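Local coordinates for positive phenol-degradative gene regulator (Ralstonia sp. E2, PDB 5FRY), which senses phenols through its N-terminal domain, the part modelled here, and as a transcription activator switches on phenol-degradation genes, probably using ATP as its family does, at residues R64-R69 against E201-P207; D91-L95 against V115-I119. Numbering follows the deposited sequence.

Both contacts belong to the phenol-sensing domain, whose pocket holds 3,4-dimethylphenol, and they sit on different sides of it. Contact 1 packs the chain's last modelled residues against helix 60-84; contact 2 sets the next helix, 91-95, across the edge strand 109-118. Their centres are 25 Å apart and their nearest atoms about 14 Å, so they do not touch. Helix 152-166, which carries the pocket residues Y157, A158, Y161 and T162, meets both. The side chain of L95 in contact 2 comes to about 5 Å from the ligand, that of Y205 in contact 1 to about 10 Å, and the R64 side chain lies about 10 Å from the zinc.

Contact 1: residues R64-R69 against E201-P207; sequences RGLFMR and ELALYQP
In the phenol-sensing domain, the last modelled residues pack on helix 60-84. Build R64-R69 as regular alpha-helix, with M68 N to R64 O at 2.9 Å. E201 is still helical, residues 203-204 form a 3-10 turn, and the chain extends at Q206 (phi/psi -126/125). Set G65 CA 5.1 Å from L204 CA and R69 CA 5.3 Å from Y205 CA; a CB on G65 would fall 2.6 Å from R69 NH1, so its absence leaves room for that guanidinium.

M68 (m, t, p) forms the centre. Its CE lies over the face of the Y205 ring, 3.7 Å from the centroid, in a CH-pi contact, and 3.8 Å from L204 CB; SD stands obliquely 5.4 Å from the centroid, a Met-aromatic contact. Y205 (chi1 m) points its CA-to-CB bond away from the helix, but its ring swings back to M68 CE; its OH hydrogen-bonds T159 on helix 152-166.

Keep R64 extended (t, t, t): NE passes 3.5 Å from L204 CD1, and NH2 reaches E201 OE1 at 3.7 Å, a long salt bridge. About 7 Å separates the R64 side chain from that of the zinc ligand E174.

R69 (m, t, m) folds back along its helix, so that its end meets the tail, with Q206 O and P207 CA over one face of the guanidinium. R69 NE also salt-bridges E53 of the second subunit, which places this contact at the dimer interface. R69 CD packs 3.5 Å from Y205 C, and R69 NH1 donates to L204 O at 2.9 Å, with an N-H...O angle of 139°.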
loop_
_atom_site.group_PDB
_atom_site.type_symbol
_atom_site.label_atom_id
_atom_site.label_comp_id
_atom_site.label_asym_id
_atom_site.label_seq_id
_atom_site.Cartn_x
_atom_site.Cartn_y
_atom_site.Cartn_z
ATOM N N ARG A 64 6.546 -11.951 -8.647
ATOM C CA ARG A 64 6.628 -10.912 -9.664
ATOM C C ARG A 64 5.294 -10.700 -10.380
ATOM O O ARG A 64 4.867 -9.557 -10.579
ATOM C CB ARG A 64 7.733 -11.271 -10.674
ATOM C CG ARG A 64 7.742 -10.484 -11.981
ATOM C CD ARG A 64 8.929 -10.941 -12.852
ATOM N NE ARG A 64 8.747 -10.648 -14.267
ATOM C CZ ARG A 64 9.314 -9.624 -14.898
ATOM N NH1 ARG A 64 10.107 -8.792 -14.230
ATOM N NH2 ARG A 64 9.088 -9.434 -16.193
ATOM N N GLY A 65 4.644 -11.798 -10.758
ATOM C CA GLY A 65 3.339 -11.752 -11.403
ATOM C C GLY A 65 2.332 -11.009 -10.544
ATOM O O GLY A 65 1.641 -10.114 -11.030
ATOM N N LEU A 66 2.275 -11.371 -9.262
ATOM C CA LEU A 66 1.380 -10.726 -8.301
ATOM C C LEU A 66 1.613 -9.203 -8.209
ATOM O O LEU A 66 0.655 -8.428 -8.265
ATOM C CB LEU A 66 1.531 -11.383 -6.925
ATOM C CG LEU A 66 1.051 -12.833 -6.746
ATOM C CD1 LEU A 66 1.488 -13.416 -5.413
ATOM C CD2 LEU A 66 -0.454 -12.907 -6.856
ATOM N N PHE A 67 2.866 -8.770 -8.085
ATOM C CA PHE A 67 3.159 -7.332 -8.017
ATOM C C PHE A 67 2.895 -6.585 -9.330
ATOM O O PHE A 67 2.383 -5.457 -9.332
ATOM C CB PHE A 67 4.606 -7.113 -7.555
ATOM C CG PHE A 67 4.765 -7.192 -6.067
ATOM C CD1 PHE A 67 4.426 -6.113 -5.265
ATOM C CD2 PHE A 67 5.209 -8.360 -5.457
ATOM C CE1 PHE A 67 4.554 -6.184 -3.868
ATOM C CE2 PHE A 67 5.337 -8.442 -4.061
ATOM C CZ PHE A 67 5.009 -7.349 -3.271
ATOM N N MET A 68 3.231 -7.196 -10.455
ATOM C CA MET A 68 2.916 -6.550 -11.724
ATOM C C MET A 68 1.409 -6.359 -11.867
ATOM O O MET A 68 0.948 -5.288 -12.254
ATOM C CB MET A 68 3.472 -7.352 -12.898
ATOM C CG MET A 68 4.992 -7.512 -12.876
ATOM S SD MET A 68 5.518 -8.590 -14.224
ATOM C CE MET A 68 4.512 -7.947 -15.558
ATOM N N ARG A 69 0.629 -7.379 -11.521
ATOM C CA ARG A 69 -0.824 -7.267 -11.639
ATOM C C ARG A 69 -1.405 -6.238 -10.651
ATOM O O ARG A 69 -2.377 -5.564 -10.977
ATOM C CB ARG A 69 -1.492 -8.642 -11.472
ATOM C CG ARG A 69 -1.146 -9.625 -12.613
ATOM C CD ARG A 69 -1.913 -10.953 -12.568
ATOM N NE ARG A 69 -1.560 -11.805 -11.438
ATOM C CZ ARG A 69 -0.491 -12.601 -11.380
ATOM N NH1 ARG A 69 0.357 -12.668 -12.396
ATOM N NH2 ARG A 69 -0.259 -13.328 -10.291
ATOM N N GLU A 201 5.279 -11.784 -22.138
ATOM C CA GLU A 201 5.236 -10.787 -21.076
ATOM C C GLU A 201 3.778 -10.641 -20.638
ATOM O O GLU A 201 3.473 -10.463 -19.458
ATOM C CB GLU A 201 5.826 -9.454 -21.562
ATOM C CG GLU A 201 5.683 -8.273 -20.599
ATOM C CD GLU A 201 6.771 -8.217 -19.552
ATOM O OE1 GLU A 201 7.669 -9.091 -19.578
ATOM O OE2 GLU A 201 6.725 -7.292 -18.706
ATOM N N LEU A 202 2.882 -10.756 -21.613
ATOM C CA LEU A 202 1.446 -10.616 -21.403
ATOM C C LEU A 202 0.942 -11.639 -20.403
ATOM O O LEU A 202 0.032 -11.362 -19.620
ATOM C CB LEU A 202 0.699 -10.767 -22.729
ATOM C CG LEU A 202 -0.824 -10.600 -22.729
ATOM C CD1 LEU A 202 -1.203 -9.160 -22.392
ATOM C CD2 LEU A 202 -1.406 -11.015 -24.076
ATOM N N ALA A 203 1.556 -12.817 -20.429
ATOM C CA ALA A 203 1.152 -13.921 -19.575
ATOM C C ALA A 203 1.268 -13.571 -18.090
ATOM O O ALA A 203 0.612 -14.190 -17.244
ATOM C CB ALA A 203 1.983 -15.158 -19.900
ATOM N N LEU A 204 2.089 -12.571 -17.774
ATOM C CA LEU A 204 2.357 -12.231 -16.377
ATOM C C LEU A 204 1.295 -11.299 -15.801
ATOM O O LEU A 204 1.243 -11.066 -14.591
ATOM C CB LEU A 204 3.745 -11.603 -16.243
ATOM C CG LEU A 204 4.924 -12.576 -16.347
ATOM C CD1 LEU A 204 6.244 -11.825 -16.463
ATOM C CD2 LEU A 204 4.945 -13.517 -15.139
ATOM N N TYR A 205 0.436 -10.783 -16.668
ATOM C CA TYR A 205 -0.643 -9.920 -16.224
ATOM C C TYR A 205 -1.928 -10.715 -16.049
ATOM O O TYR A 205 -3.023 -10.152 -16.034
ATOM C CB TYR A 205 -0.831 -8.774 -17.214
ATOM C CG TYR A 205 0.284 -7.751 -17.144
ATOM C CD1 TYR A 205 0.280 -6.753 -16.168
ATOM C CD2 TYR A 205 1.357 -7.795 -18.030
ATOM C CE1 TYR A 205 1.294 -5.819 -16.100
ATOM C CE2 TYR A 205 2.382 -6.860 -17.967
ATOM C CZ TYR A 205 2.341 -5.878 -17.003
ATOM O OH TYR A 205 3.355 -4.948 -16.954
ATOM N N GLN A 206 -1.777 -12.029 -15.898
ATOM C CA GLN A 206 -2.910 -12.950 -15.813
ATOM C C GLN A 206 -2.845 -13.828 -14.566
ATOM O O GLN A 206 -1.847 -14.516 -14.351
ATOM C CB GLN A 206 -2.946 -13.847 -17.056
ATOM C CG GLN A 206 -3.058 -13.104 -18.364
ATOM C CD GLN A 206 -4.487 -12.712 -18.666
ATOM O OE1 GLN A 206 -5.356 -13.573 -18.844
ATOM N NE2 GLN A 206 -4.746 -11.410 -18.718
ATOM N N PRO A 207 -3.913 -13.825 -13.746
ATOM C CA PRO A 207 -3.962 -14.702 -12.565
ATOM C C PRO A 207 -3.981 -16.182 -12.971
ATOM O O PRO A 207 -4.198 -17.068 -12.137
ATOM C CB PRO A 207 -5.273 -14.308 -11.871
ATOM C CG PRO A 207 -5.717 -13.026 -12.526
ATOM C CD PRO A 207 -5.153 -13.051 -13.913
#

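Contact 2: residues D91-L95 against V115-I119; sequences DFGML and VDINI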
loop_
_atom_site.group_PDB
_atom_site.type_symbol
_atom_site.label_atom_id
_atom_site.label_comp_id
_atom_site.label_asym_id
_atom_site.label_seq_id
_atom_site.Cartn_x
_atom_site.Cartn_y
_atom_site.Cartn_z
ATOM N N ASP A 91 -3.229 14.341 -26.481
ATOM C CA ASP A 91 -2.858 12.962 -26.181
ATOM C C ASP A 91 -1.655 12.868 -25.251
ATOM O O ASP A 91 -1.605 11.996 -24.389
ATOM C CB ASP A 91 -2.552 12.206 -27.466
ATOM C CG ASP A 91 -3.794 11.955 -28.304
ATOM O OD1 ASP A 91 -4.803 12.676 -28.121
ATOM O OD2 ASP A 91 -3.748 11.026 -29.141
ATOM N N PHE A 92 -0.670 13.742 -25.442
ATOM C CA PHE A 92 0.505 13.718 -24.584
ATOM C C PHE A 92 0.152 14.228 -23.193
ATOM O O PHE A 92 0.664 13.727 -22.185
ATOM C CB PHE A 92 1.644 14.547 -25.181
ATOM C CG PHE A 92 2.744 14.838 -24.204
ATOM C CD1 PHE A 92 3.687 13.872 -23.891
ATOM C CD2 PHE A 92 2.828 16.081 -23.585
ATOM C CE1 PHE A 92 4.698 14.139 -22.979
ATOM C CE2 PHE A 92 3.837 16.353 -22.672
ATOM C CZ PHE A 92 4.768 15.381 -22.370
ATOM N N GLY A 93 -0.716 15.231 -23.140
ATOM C CA GLY A 93 -1.192 15.757 -21.872
ATOM C C GLY A 93 -1.918 14.680 -21.096
ATOM O O GLY A 93 -1.791 14.585 -19.871
ATOM N N MET A 94 -2.674 13.860 -21.819
ATOM C CA MET A 94 -3.365 12.726 -21.227
ATOM C C MET A 94 -2.369 11.706 -20.676
ATOM O O MET A 94 -2.465 11.275 -19.525
ATOM C CB MET A 94 -4.281 12.061 -22.258
ATOM C CG MET A 94 -5.347 12.972 -22.825
ATOM S SD MET A 94 -6.390 13.691 -21.533
ATOM C CE MET A 94 -6.821 12.229 -20.581
ATOM N N LEU A 95 -1.428 11.311 -21.527
ATOM C CA LEU A 95 -0.384 10.369 -21.159
ATOM C C LEU A 95 0.378 10.864 -19.939
ATOM O O LEU A 95 0.602 10.117 -18.983
ATOM C CB LEU A 95 0.566 10.158 -22.341
ATOM C CG LEU A 95 1.767 9.218 -22.219
ATOM C CD1 LEU A 95 2.906 9.852 -21.415
ATOM C CD2 LEU A 95 1.359 7.889 -21.610
ATOM N N VAL A 115 8.378 10.589 -26.076
ATOM C CA VAL A 115 7.093 9.903 -26.165
ATOM C C VAL A 115 6.324 10.294 -27.419
ATOM O O VAL A 115 5.971 11.458 -27.603
ATOM C CB VAL A 115 6.201 10.187 -24.935
ATOM C CG1 VAL A 115 5.052 9.187 -24.869
ATOM C CG2 VAL A 115 7.014 10.128 -23.671
ATOM N N ASP A 116 6.075 9.309 -28.279
ATOM C CA ASP A 116 5.224 9.489 -29.454
ATOM C C ASP A 116 3.916 8.776 -29.199
ATOM O O ASP A 116 3.907 7.571 -28.952
ATOM C CB ASP A 116 5.882 8.927 -30.720
ATOM C CG ASP A 116 6.933 9.854 -31.308
ATOM O OD1 ASP A 116 6.834 11.088 -31.114
ATOM O OD2 ASP A 116 7.852 9.336 -31.981
ATOM N N ILE A 117 2.811 9.510 -29.236
ATOM C CA ILE A 117 1.524 8.908 -28.939
ATOM C C ILE A 117 0.410 9.519 -29.795
ATOM O O ILE A 117 0.284 10.740 -29.890
ATOM C CB ILE A 117 1.181 9.042 -27.422
ATOM C CG1 ILE A 117 -0.061 8.222 -27.064
ATOM C CG2 ILE A 117 1.036 10.500 -27.012
ATOM C CD1 ILE A 117 -0.704 8.592 -25.744
ATOM N N ASN A 118 -0.339 8.649 -30.470
ATOM C CA ASN A 118 -1.629 9.008 -31.057
ATOM C C ASN A 118 -2.647 7.930 -30.735
ATOM O O ASN A 118 -2.510 6.782 -31.178
ATOM C CB ASN A 118 -1.541 9.199 -32.573
ATOM C CG ASN A 118 -2.805 9.846 -33.145
ATOM O OD1 ASN A 118 -3.851 9.205 -33.266
ATOM N ND2 ASN A 118 -2.715 11.130 -33.472
ATOM N N ILE A 119 -3.655 8.297 -29.949
ATOM C CA ILE A 119 -4.596 7.335 -29.401
ATOM C C ILE A 119 -5.522 6.836 -30.496
ATOM O O ILE A 119 -5.702 5.630 -30.682
ATOM C CB ILE A 119 -5.407 7.956 -28.238
ATOM C CG1 ILE A 119 -4.473 8.205 -27.042
ATOM C CG2 ILE A 119 -6.589 7.068 -27.870
ATOM C CD1 ILE A 119 -5.113 8.981 -25.915
#
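I117 and L95 make the apolar centre. I117 CD1 lies 4.0 Å from L95 CB and 3.8 Å from D91 O, so the isoleucine spans one turn of helix 91-95, while its CG2 sits 4.0 Å from D91 CB and 4.5 Å from F92 CB. Next along the strand, V115 CG1 meets L95 CD1 at 4.1 Å. V115, I117 and I119 all direct their CA-to-CB bonds toward the helix, whereas D116 and N118 direct theirs away. Y124 of the neighbouring strand 123-131 touches L95, V115 and I117, and M166 of helix 152-166 packs on I117 and I119. The L95 side chain is about 5 Å from the bound 3,4-dimethylphenol, consistent with a second layer behind the pocket lining.

Farther out, where the strand gives way to loop, the contact turns polar. D91 points its carboxylate at the strand end, and OD2 accepts a nearly linear hydrogen bond from I119 N, 2.8 Å long at 171°. The same OD2 lies 3.6 Å from I119 CG1.

Crossing at 113°, with 8.4 Å between the axes, the short helix packs beside the pocket across the edge strand of the four-stranded antiparallel sheet of the phenol-sensing domain.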